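Local coordinates for protein dihydropteroate synthase (Xanthomonas albilineans, PDB 6Q62) that probably catalyses the condensation of para-aminobenzoate with 6-hydroxymethyl-7,8-dihydropterin diphosphate to give 7,8-dihydropteroate, the precursor of folates, at residues E43-H48 with I84-R89; E172-A177 with C213-P218. All coordinates share one frame; numbering follows the deposited sequence.

Interaction 1: residues E43-H48 with I84-R89; sequences EAAVAH and IPVIER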
ATOM      1  N   GLU A  43      -1.647  22.172 -22.400  1.00 11.82           N
ATOM      2  CA  GLU A  43      -2.293  20.981 -22.945  1.00 12.86           C
ATOM      3  C   GLU A  43      -1.828  19.701 -22.245  1.00 14.36           C
ATOM      4  O   GLU A  43      -2.644  18.792 -22.025  1.00 13.23           O
ATOM      5  CB  GLU A  43      -2.158  20.905 -24.468  1.00 14.91           C
ATOM      6  CG  GLU A  43      -1.174  19.914 -25.023  1.00 22.44           C
ATOM      7  CD  GLU A  43      -1.108  19.995 -26.526  1.00 30.10           C
ATOM      8  OE1 GLU A  43      -1.925  19.325 -27.192  1.00 30.52           O
ATOM      9  OE2 GLU A  43      -0.254  20.750 -27.040  1.00 15.15           O
ATOM     10  N   ALA A  44      -0.527  19.629 -21.886  1.00  9.50           N
ATOM     11  CA  ALA A  44      -0.001  18.453 -21.171  1.00  9.88           C
ATOM     12  C   ALA A  44      -0.601  18.358 -19.737  1.00 12.21           C
ATOM     13  O   ALA A  44      -0.926  17.263 -19.279  1.00 11.69           O
ATOM     14  CB  ALA A  44       1.515  18.533 -21.105  1.00 11.21           C
ATOM     15  N   ALA A  45      -0.765  19.500 -19.051  1.00  8.37           N
ATOM     16  CA  ALA A  45      -1.355  19.530 -17.699  1.00  8.26           C
ATOM     17  C   ALA A  45      -2.844  19.157 -17.745  1.00  8.78           C
ATOM     18  O   ALA A  45      -3.321  18.379 -16.888  1.00  8.10           O
ATOM     19  CB  ALA A  45      -1.183  20.912 -17.093  1.00  8.77           C
ATOM     20  N   VAL A  46      -3.560  19.639 -18.774  1.00  9.03           N
ATOM     21  CA  VAL A  46      -4.984  19.331 -18.926  1.00  9.32           C
ATOM     22  C   VAL A  46      -5.120  17.824 -19.175  1.00 12.80           C
ATOM     23  O   VAL A  46      -5.872  17.167 -18.466  1.00 10.80           O
ATOM     24  CB  VAL A  46      -5.661  20.184 -20.019  1.00 12.73           C
ATOM     25  CG1 VAL A  46      -7.059  19.673 -20.356  1.00 12.31           C
ATOM     26  CG2 VAL A  46      -5.715  21.660 -19.595  1.00 11.73           C
ATOM     27  N   ALA A  47      -4.355  17.268 -20.128  1.00 10.76           N
ATOM     28  CA  ALA A  47      -4.411  15.821 -20.393  1.00 11.97           C
ATOM     29  C   ALA A  47      -4.074  15.015 -19.124  1.00 13.97           C
ATOM     30  O   ALA A  47      -4.721  13.999 -18.847  1.00 12.00           O
ATOM     31  CB  ALA A  47      -3.457  15.461 -21.525  1.00 12.67           C
ATOM     32  N   HIS A  48      -3.085  15.475 -18.335  1.00 10.73           N
ATOM     33  CA  HIS A  48      -2.751  14.787 -17.093  1.00 10.92           C
ATOM     34  C   HIS A  48      -3.910  14.824 -16.073  1.00 12.14           C
ATOM     35  O   HIS A  48      -4.242  13.781 -15.500  1.00 10.70           O
ATOM     36  CB  HIS A  48      -1.443  15.346 -16.494  1.00 12.63           C
ATOM     37  CG  HIS A  48      -0.949  14.545 -15.334  1.00 17.21           C
ATOM     38  ND1 HIS A  48      -0.629  13.202 -15.474  1.00 19.82           N
ATOM     39  CD2 HIS A  48      -0.740  14.909 -14.048  1.00 19.87           C
ATOM     40  CE1 HIS A  48      -0.243  12.802 -14.270  1.00 19.28           C
ATOM     41  NE2 HIS A  48      -0.311  13.779 -13.381  1.00 19.21           N
ATOM     42  N   ILE A  84      -4.428  29.507 -15.040  1.00  8.20           N
ATOM     43  CA  ILE A  84      -5.785  29.894 -15.499  1.00  9.12           C
ATOM     44  C   ILE A  84      -6.264  29.101 -16.713  1.00 12.32           C
ATOM     45  O   ILE A  84      -7.387  28.588 -16.666  1.00 13.97           O
ATOM     46  CB  ILE A  84      -5.914  31.434 -15.704  1.00 12.07           C
ATOM     47  CG1 ILE A  84      -5.556  32.199 -14.405  1.00 13.02           C
ATOM     48  CG2 ILE A  84      -7.315  31.823 -16.284  1.00 14.24           C
ATOM     49  CD1 ILE A  84      -6.387  31.791 -13.157  1.00 16.37           C
ATOM     50  N   PRO A  85      -5.477  28.937 -17.805  1.00 11.81           N
ATOM     51  CA  PRO A  85      -6.000  28.167 -18.952  1.00 11.92           C
ATOM     52  C   PRO A  85      -6.273  26.702 -18.567  1.00 13.20           C
ATOM     53  O   PRO A  85      -7.215  26.096 -19.073  1.00 13.70           O
ATOM     54  CB  PRO A  85      -4.903  28.298 -20.007  1.00 13.23           C
ATOM     55  CG  PRO A  85      -4.043  29.412 -19.560  1.00 17.82           C
ATOM     56  CD  PRO A  85      -4.125  29.463 -18.081  1.00 13.75           C
ATOM     57  N   VAL A  86      -5.471  26.139 -17.640  1.00  9.84           N
ATOM     58  CA  VAL A  86      -5.669  24.755 -17.175  1.00  8.86           C
ATOM     59  C   VAL A  86      -6.980  24.621 -16.394  1.00 12.05           C
ATOM     60  O   VAL A  86      -7.757  23.703 -16.659  1.00 13.26           O
ATOM     61  CB  VAL A  86      -4.449  24.246 -16.368  1.00 11.67           C
ATOM     62  CG1 VAL A  86      -4.701  22.852 -15.758  1.00 12.37           C
ATOM     63  CG2 VAL A  86      -3.226  24.213 -17.277  1.00 11.08           C
ATOM     64  N   ILE A  87      -7.241  25.568 -15.473  1.00  9.40           N
ATOM     65  CA  ILE A  87      -8.502  25.560 -14.718  1.00 10.12           C
ATOM     66  C   ILE A  87      -9.694  25.722 -15.692  1.00 12.82           C
ATOM     67  O   ILE A  87     -10.671  24.989 -15.573  1.00 12.45           O
ATOM     68  CB  ILE A  87      -8.498  26.669 -13.633  1.00 11.73           C
ATOM     69  CG1 ILE A  87      -7.461  26.326 -12.545  1.00 12.19           C
ATOM     70  CG2 ILE A  87      -9.898  26.850 -13.010  1.00 11.33           C
ATOM     71  CD1 ILE A  87      -7.047  27.473 -11.686  1.00 14.99           C
ATOM     72  N   GLU A  88      -9.598  26.662 -16.656  1.00 11.35           N
ATOM     73  CA  GLU A  88     -10.713  26.906 -17.601  1.00 12.60           C
ATOM     74  C   GLU A  88     -11.049  25.632 -18.391  1.00 18.54           C
ATOM     75  O   GLU A  88     -12.216  25.265 -18.534  1.00 20.54           O
ATOM     76  CB  GLU A  88     -10.378  28.066 -18.560  1.00 13.80           C
ATOM     77  CG  GLU A  88     -10.317  29.413 -17.849  1.00 18.10           C
ATOM     78  CD  GLU A  88      -9.894  30.602 -18.685  1.00 37.97           C
ATOM     79  OE1 GLU A  88      -9.169  30.402 -19.682  1.00 35.02           O
ATOM     80  OE2 GLU A  88     -10.260  31.743 -18.324  1.00 33.74           O
ATOM     81  N   ARG A  89     -10.015  24.920 -18.842  1.00 15.45           N
ATOM     82  CA  ARG A  89     -10.218  23.684 -19.606  1.00 14.79           C
ATOM     83  C   ARG A  89     -10.712  22.537 -18.732  1.00 18.64           C
ATOM     84  O   ARG A  89     -11.652  21.840 -19.121  1.00 18.42           O
ATOM     85  CB  ARG A  89      -8.944  23.304 -20.366  1.00 13.95           C
ATOM     86  CG  ARG A  89      -8.728  24.155 -21.615  1.00 19.85           C
ATOM     87  CD  ARG A  89      -7.254  24.379 -21.902  1.00 27.72           C
ATOM     88  NE  ARG A  89      -7.024  25.109 -23.163  1.00 29.90           N
ATOM     89  CZ  ARG A  89      -7.020  26.435 -23.293  1.00 44.15           C
ATOM     90  NH1 ARG A  89      -7.231  27.215 -22.243  1.00 28.84           N
ATOM     91  NH2 ARG A  89      -6.809  26.989 -24.478  1.00 41.80           N
TER

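Interaction 2: residues E172-A177 with C213-P218; sequences ERIFAA and CELGVP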
ATOM      1  N   GLU A 172      -3.393  28.423  15.544  1.00 14.51           N
ATOM      2  CA  GLU A 172      -3.204  29.866  15.247  1.00 15.06           C
ATOM      3  C   GLU A 172      -3.772  30.263  13.879  1.00 14.77           C
ATOM      4  O   GLU A 172      -4.453  31.276  13.775  1.00 16.65           O
ATOM      5  CB  GLU A 172      -1.725  30.232  15.293  1.00 16.18           C
ATOM      6  CG  GLU A 172      -1.182  30.273  16.709  1.00 30.52           C
ATOM      7  CD  GLU A 172       0.325  30.282  16.866  1.00 52.33           C
ATOM      8  OE1 GLU A 172       1.048  30.269  15.842  1.00 35.48           O
ATOM      9  OE2 GLU A 172       0.784  30.283  18.031  1.00 54.22           O
ATOM     10  N   ARG A 173      -3.537  29.440  12.842  1.00 11.51           N
ATOM     11  CA  ARG A 173      -4.041  29.770  11.506  1.00 10.58           C
ATOM     12  C   ARG A 173      -5.543  29.557  11.382  1.00 13.42           C
ATOM     13  O   ARG A 173      -6.197  30.343  10.699  1.00 13.41           O
ATOM     14  CB  ARG A 173      -3.266  29.030  10.401  1.00  8.09           C
ATOM     15  CG  ARG A 173      -1.762  29.299  10.400  1.00 12.45           C
ATOM     16  CD  ARG A 173      -1.407  30.799  10.434  1.00 14.21           C
ATOM     17  NE  ARG A 173      -2.034  31.543   9.323  1.00 12.31           N
ATOM     18  CZ  ARG A 173      -2.270  32.852   9.352  1.00 23.05           C
ATOM     19  NH1 ARG A 173      -2.821  33.457   8.307  1.00 14.42           N
ATOM     20  NH2 ARG A 173      -1.948  33.566  10.423  1.00 14.81           N
ATOM     21  N   ILE A 174      -6.103  28.527  12.058  1.00 11.28           N
ATOM     22  CA  ILE A 174      -7.567  28.319  12.058  1.00 10.30           C
ATOM     23  C   ILE A 174      -8.199  29.586  12.686  1.00 14.70           C
ATOM     24  O   ILE A 174      -9.175  30.108  12.163  1.00 13.61           O
ATOM     25  CB  ILE A 174      -7.980  27.037  12.879  1.00 12.41           C
ATOM     26  CG1 ILE A 174      -7.565  25.739  12.103  1.00 12.00           C
ATOM     27  CG2 ILE A 174      -9.519  27.010  13.159  1.00 14.57           C
ATOM     28  CD1 ILE A 174      -7.530  24.475  13.011  1.00 12.69           C
ATOM     29  N   PHE A 175      -7.653  30.035  13.819  1.00 15.89           N
ATOM     30  CA  PHE A 175      -8.132  31.210  14.557  1.00 16.67           C
ATOM     31  C   PHE A 175      -8.052  32.468  13.682  1.00 17.93           C
ATOM     32  O   PHE A 175      -9.053  33.175  13.579  1.00 17.07           O
ATOM     33  CB  PHE A 175      -7.361  31.338  15.882  1.00 19.97           C
ATOM     34  CG  PHE A 175      -7.751  32.506  16.751  1.00 23.67           C
ATOM     35  CD1 PHE A 175      -8.881  32.445  17.560  1.00 28.54           C
ATOM     36  CD2 PHE A 175      -7.017  33.683  16.726  1.00 27.73           C
ATOM     37  CE1 PHE A 175      -9.257  33.542  18.343  1.00 30.07           C
ATOM     38  CE2 PHE A 175      -7.382  34.773  17.524  1.00 31.34           C
ATOM     39  CZ  PHE A 175      -8.486  34.684  18.344  1.00 29.73           C
ATOM     40  N   ALA A 176      -6.900  32.717  13.027  1.00 13.90           N
ATOM     41  CA  ALA A 176      -6.699  33.839  12.094  1.00 13.65           C
ATOM     42  C   ALA A 176      -7.731  33.810  10.974  1.00 15.70           C
ATOM     43  O   ALA A 176      -8.318  34.842  10.651  1.00 15.54           O
ATOM     44  CB  ALA A 176      -5.302  33.780  11.520  1.00 13.67           C
ATOM     45  N   ALA A 177      -7.986  32.616  10.402  1.00 12.28           N
ATOM     46  CA  ALA A 177      -8.997  32.480   9.349  1.00 11.03           C
ATOM     47  C   ALA A 177     -10.399  32.764   9.866  1.00 12.30           C
ATOM     48  O   ALA A 177     -11.153  33.497   9.220  1.00 13.61           O
ATOM     49  CB  ALA A 177      -8.921  31.087   8.724  1.00 11.63           C
ATOM     50  N   CYS A 213      -6.108  15.582  14.135  1.00 17.85           N
ATOM     51  CA  CYS A 213      -7.494  15.341  13.714  1.00 17.97           C
ATOM     52  C   CYS A 213      -8.513  15.771  14.761  1.00 25.99           C
ATOM     53  O   CYS A 213      -9.709  15.818  14.467  1.00 24.80           O
ATOM     54  CB  CYS A 213      -7.671  13.882  13.314  1.00 18.10           C
ATOM     55  SG  CYS A 213      -6.678  13.414  11.880  1.00 22.08           S
ATOM     56  N   GLU A 214      -8.035  16.119  15.970  1.00 27.10           N
ATOM     57  CA  GLU A 214      -8.866  16.564  17.094  1.00 27.94           C
ATOM     58  C   GLU A 214      -9.179  18.072  17.080  1.00 32.02           C
ATOM     59  O   GLU A 214      -9.817  18.568  18.022  1.00 31.08           O
ATOM     60  CB  GLU A 214      -8.208  16.139  18.425  1.00 29.67           C
ATOM     61  N   LEU A 215      -8.801  18.789  15.992  1.00 26.99           N
ATOM     62  CA  LEU A 215      -9.031  20.237  15.863  1.00 25.91           C
ATOM     63  C   LEU A 215     -10.371  20.579  15.206  1.00 33.15           C
ATOM     64  O   LEU A 215     -10.664  21.756  14.970  1.00 35.20           O
ATOM     65  CB  LEU A 215      -7.851  20.937  15.158  1.00 24.94           C
ATOM     66  CG  LEU A 215      -6.491  20.832  15.868  1.00 28.70           C
ATOM     67  CD1 LEU A 215      -5.397  21.589  15.111  1.00 28.26           C
ATOM     68  CD2 LEU A 215      -6.578  21.342  17.308  1.00 33.38           C
ATOM     69  N   GLY A 216     -11.180  19.550  14.948  1.00 29.16           N
ATOM     70  CA  GLY A 216     -12.520  19.694  14.381  1.00 28.71           C
ATOM     71  C   GLY A 216     -12.569  20.053  12.913  1.00 31.53           C
ATOM     72  O   GLY A 216     -13.631  20.425  12.396  1.00 32.90           O
ATOM     73  N   VAL A 217     -11.415  19.939  12.222  1.00 23.43           N
ATOM     74  CA  VAL A 217     -11.342  20.277  10.803  1.00 19.48           C
ATOM     75  C   VAL A 217     -10.707  19.117  10.017  1.00 19.10           C
ATOM     76  O   VAL A 217      -9.796  18.476  10.535  1.00 18.00           O
ATOM     77  CB  VAL A 217     -10.653  21.658  10.509  1.00 23.39           C
ATOM     78  CG1 VAL A 217     -11.412  22.825  11.161  1.00 23.32           C
ATOM     79  CG2 VAL A 217      -9.208  21.653  10.960  1.00 23.21           C
ATOM     80  N   PRO A 218     -11.180  18.833   8.788  1.00 13.52           N
ATOM     81  CA  PRO A 218     -10.553  17.753   7.989  1.00 12.64           C
ATOM     82  C   PRO A 218      -9.059  17.964   7.777  1.00 13.89           C
ATOM     83  O   PRO A 218      -8.595  19.112   7.632  1.00 13.31           O
ATOM     84  CB  PRO A 218     -11.279  17.814   6.650  1.00 14.09           C
ATOM     85  CG  PRO A 218     -12.520  18.592   6.908  1.00 19.43           C
ATOM     86  CD  PRO A 218     -12.245  19.516   8.026  1.00 16.09           C
TER

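Interaction 1: residues E43-H48 with I84-R89
Val46 pushes one methyl, CG2, against the helix carrying Val86 and Arg89, and most of the apolar contact is gathered at that group. CG2 of Val46 lies 3.9 Å from CA of Val86 and 4.1 Å from its CG1, so it rests on the backbone of the opposing helix as much as on a side chain. One turn further along, CB of Arg89 comes to 3.7 Å from the same Val46 CG2, and CD of Arg89 also touches it. The aliphatic part of the arginine runs roughly perpendicular to the valine. Val46 has CG1 anti to the backbone N (chi1 169°), which turns CG2 to the position anti to the carbonyl carbon and into this groove. A second apolar pair lies beside it, Ala45 CB and Val86 CG2 at 3.9 Å. The two methyls of Val86 thus divide their work, CG1 serving Val46 and CG2 serving Ala45.

These helices, 41-54 and 76-93, belong to the outer layer of a TIM barrel, each following a strand of the inner parallel sheet (21-27 and 59-63). The axes of segments 43-48 and 84-89 approach to 9.3 Å, with their N-to-C directions 38° apart. Inward, Val28 touches both Ala45 and Val86, and Ile62 of strand 59-63 lies under Val86; Val42, a turn before Val46, meets both Val86 and Arg89.

The contact between the helices is apolar; the one side-chain hydrogen bond within 84-89 is internal to that helix. The bent chain of Arg89 folds back alongside its own helix, and NH1 gives a weak hydrogen bond to Pro85 O, 3.4 Å long but nearly straight. The carbonyl oxygen lies at the guanidinium edge, in its plane, and already accepts the helical bond from Arg89 N.

Interaction 2: residues E172-A177 with C213-P218
Ile174 reaches out from its helix with CD1 and lays that methyl over Val217 and Leu215, the two apolar residues of the loop that face it. In this TIM barrel, helix 162-179 packs outside the strands, and the loop 213-218 leads from helix 209-212 into strand 220-221. The backbones stay well apart, with Ile174 CA and Val217 CA 9.0 Å from each other, and the gap is bridged by side chains alone.

Everything on the helix side comes down to a single atom. The outer part of the Ile174 chain is extended (chi2 162°), which carries CD1 out toward the loop. There it meets CB of Leu215 at 4.2 Å, with CD1 of Leu215 at the same range; Ile174 runs obliquely across Leu215 but slides past Val217 in the opposite direction. Between the two loop residues, Gly216 takes a positive phi of 73°, and the side chains before and after it both point to the helix.

Beneath them lies strand 187-190: Ile189 touches Ile174, Leu215 and Val217 alike, and Leu187 adds to the cover on Ile174. Leu215 also rests on His167 and Val171, earlier in helix 162-179. The shortest approach is to Val217, whose CG2 sits between its backbone N and carbonyl carbon and lies 3.9 Å from Ile174 CD1.

In the fold
Interaction 1 comes first along the chain and is complete before interaction 2 opens. Their centres are about 32 Å apart and their nearest atoms about 21 Å, on opposite sides of the chain's centre. Both lie on the periphery of one eight-stranded parallel barrel, interaction 1 between helices 41-54 and 76-93 beside strands 21-27 and 59-63, interaction 2 between a helix and a loop. The latter sits where the strand order closes on itself, between 187-190 and the loop leading into 220-221, with a backbone hydrogen bond between Pro218 and Ile189. The 6-chloroguanine pocket draws on residues at the inner strands, including Asp101, Asn120 and Asp190, so the two contacts pack the barrel wall from outside rather than lining the pocket.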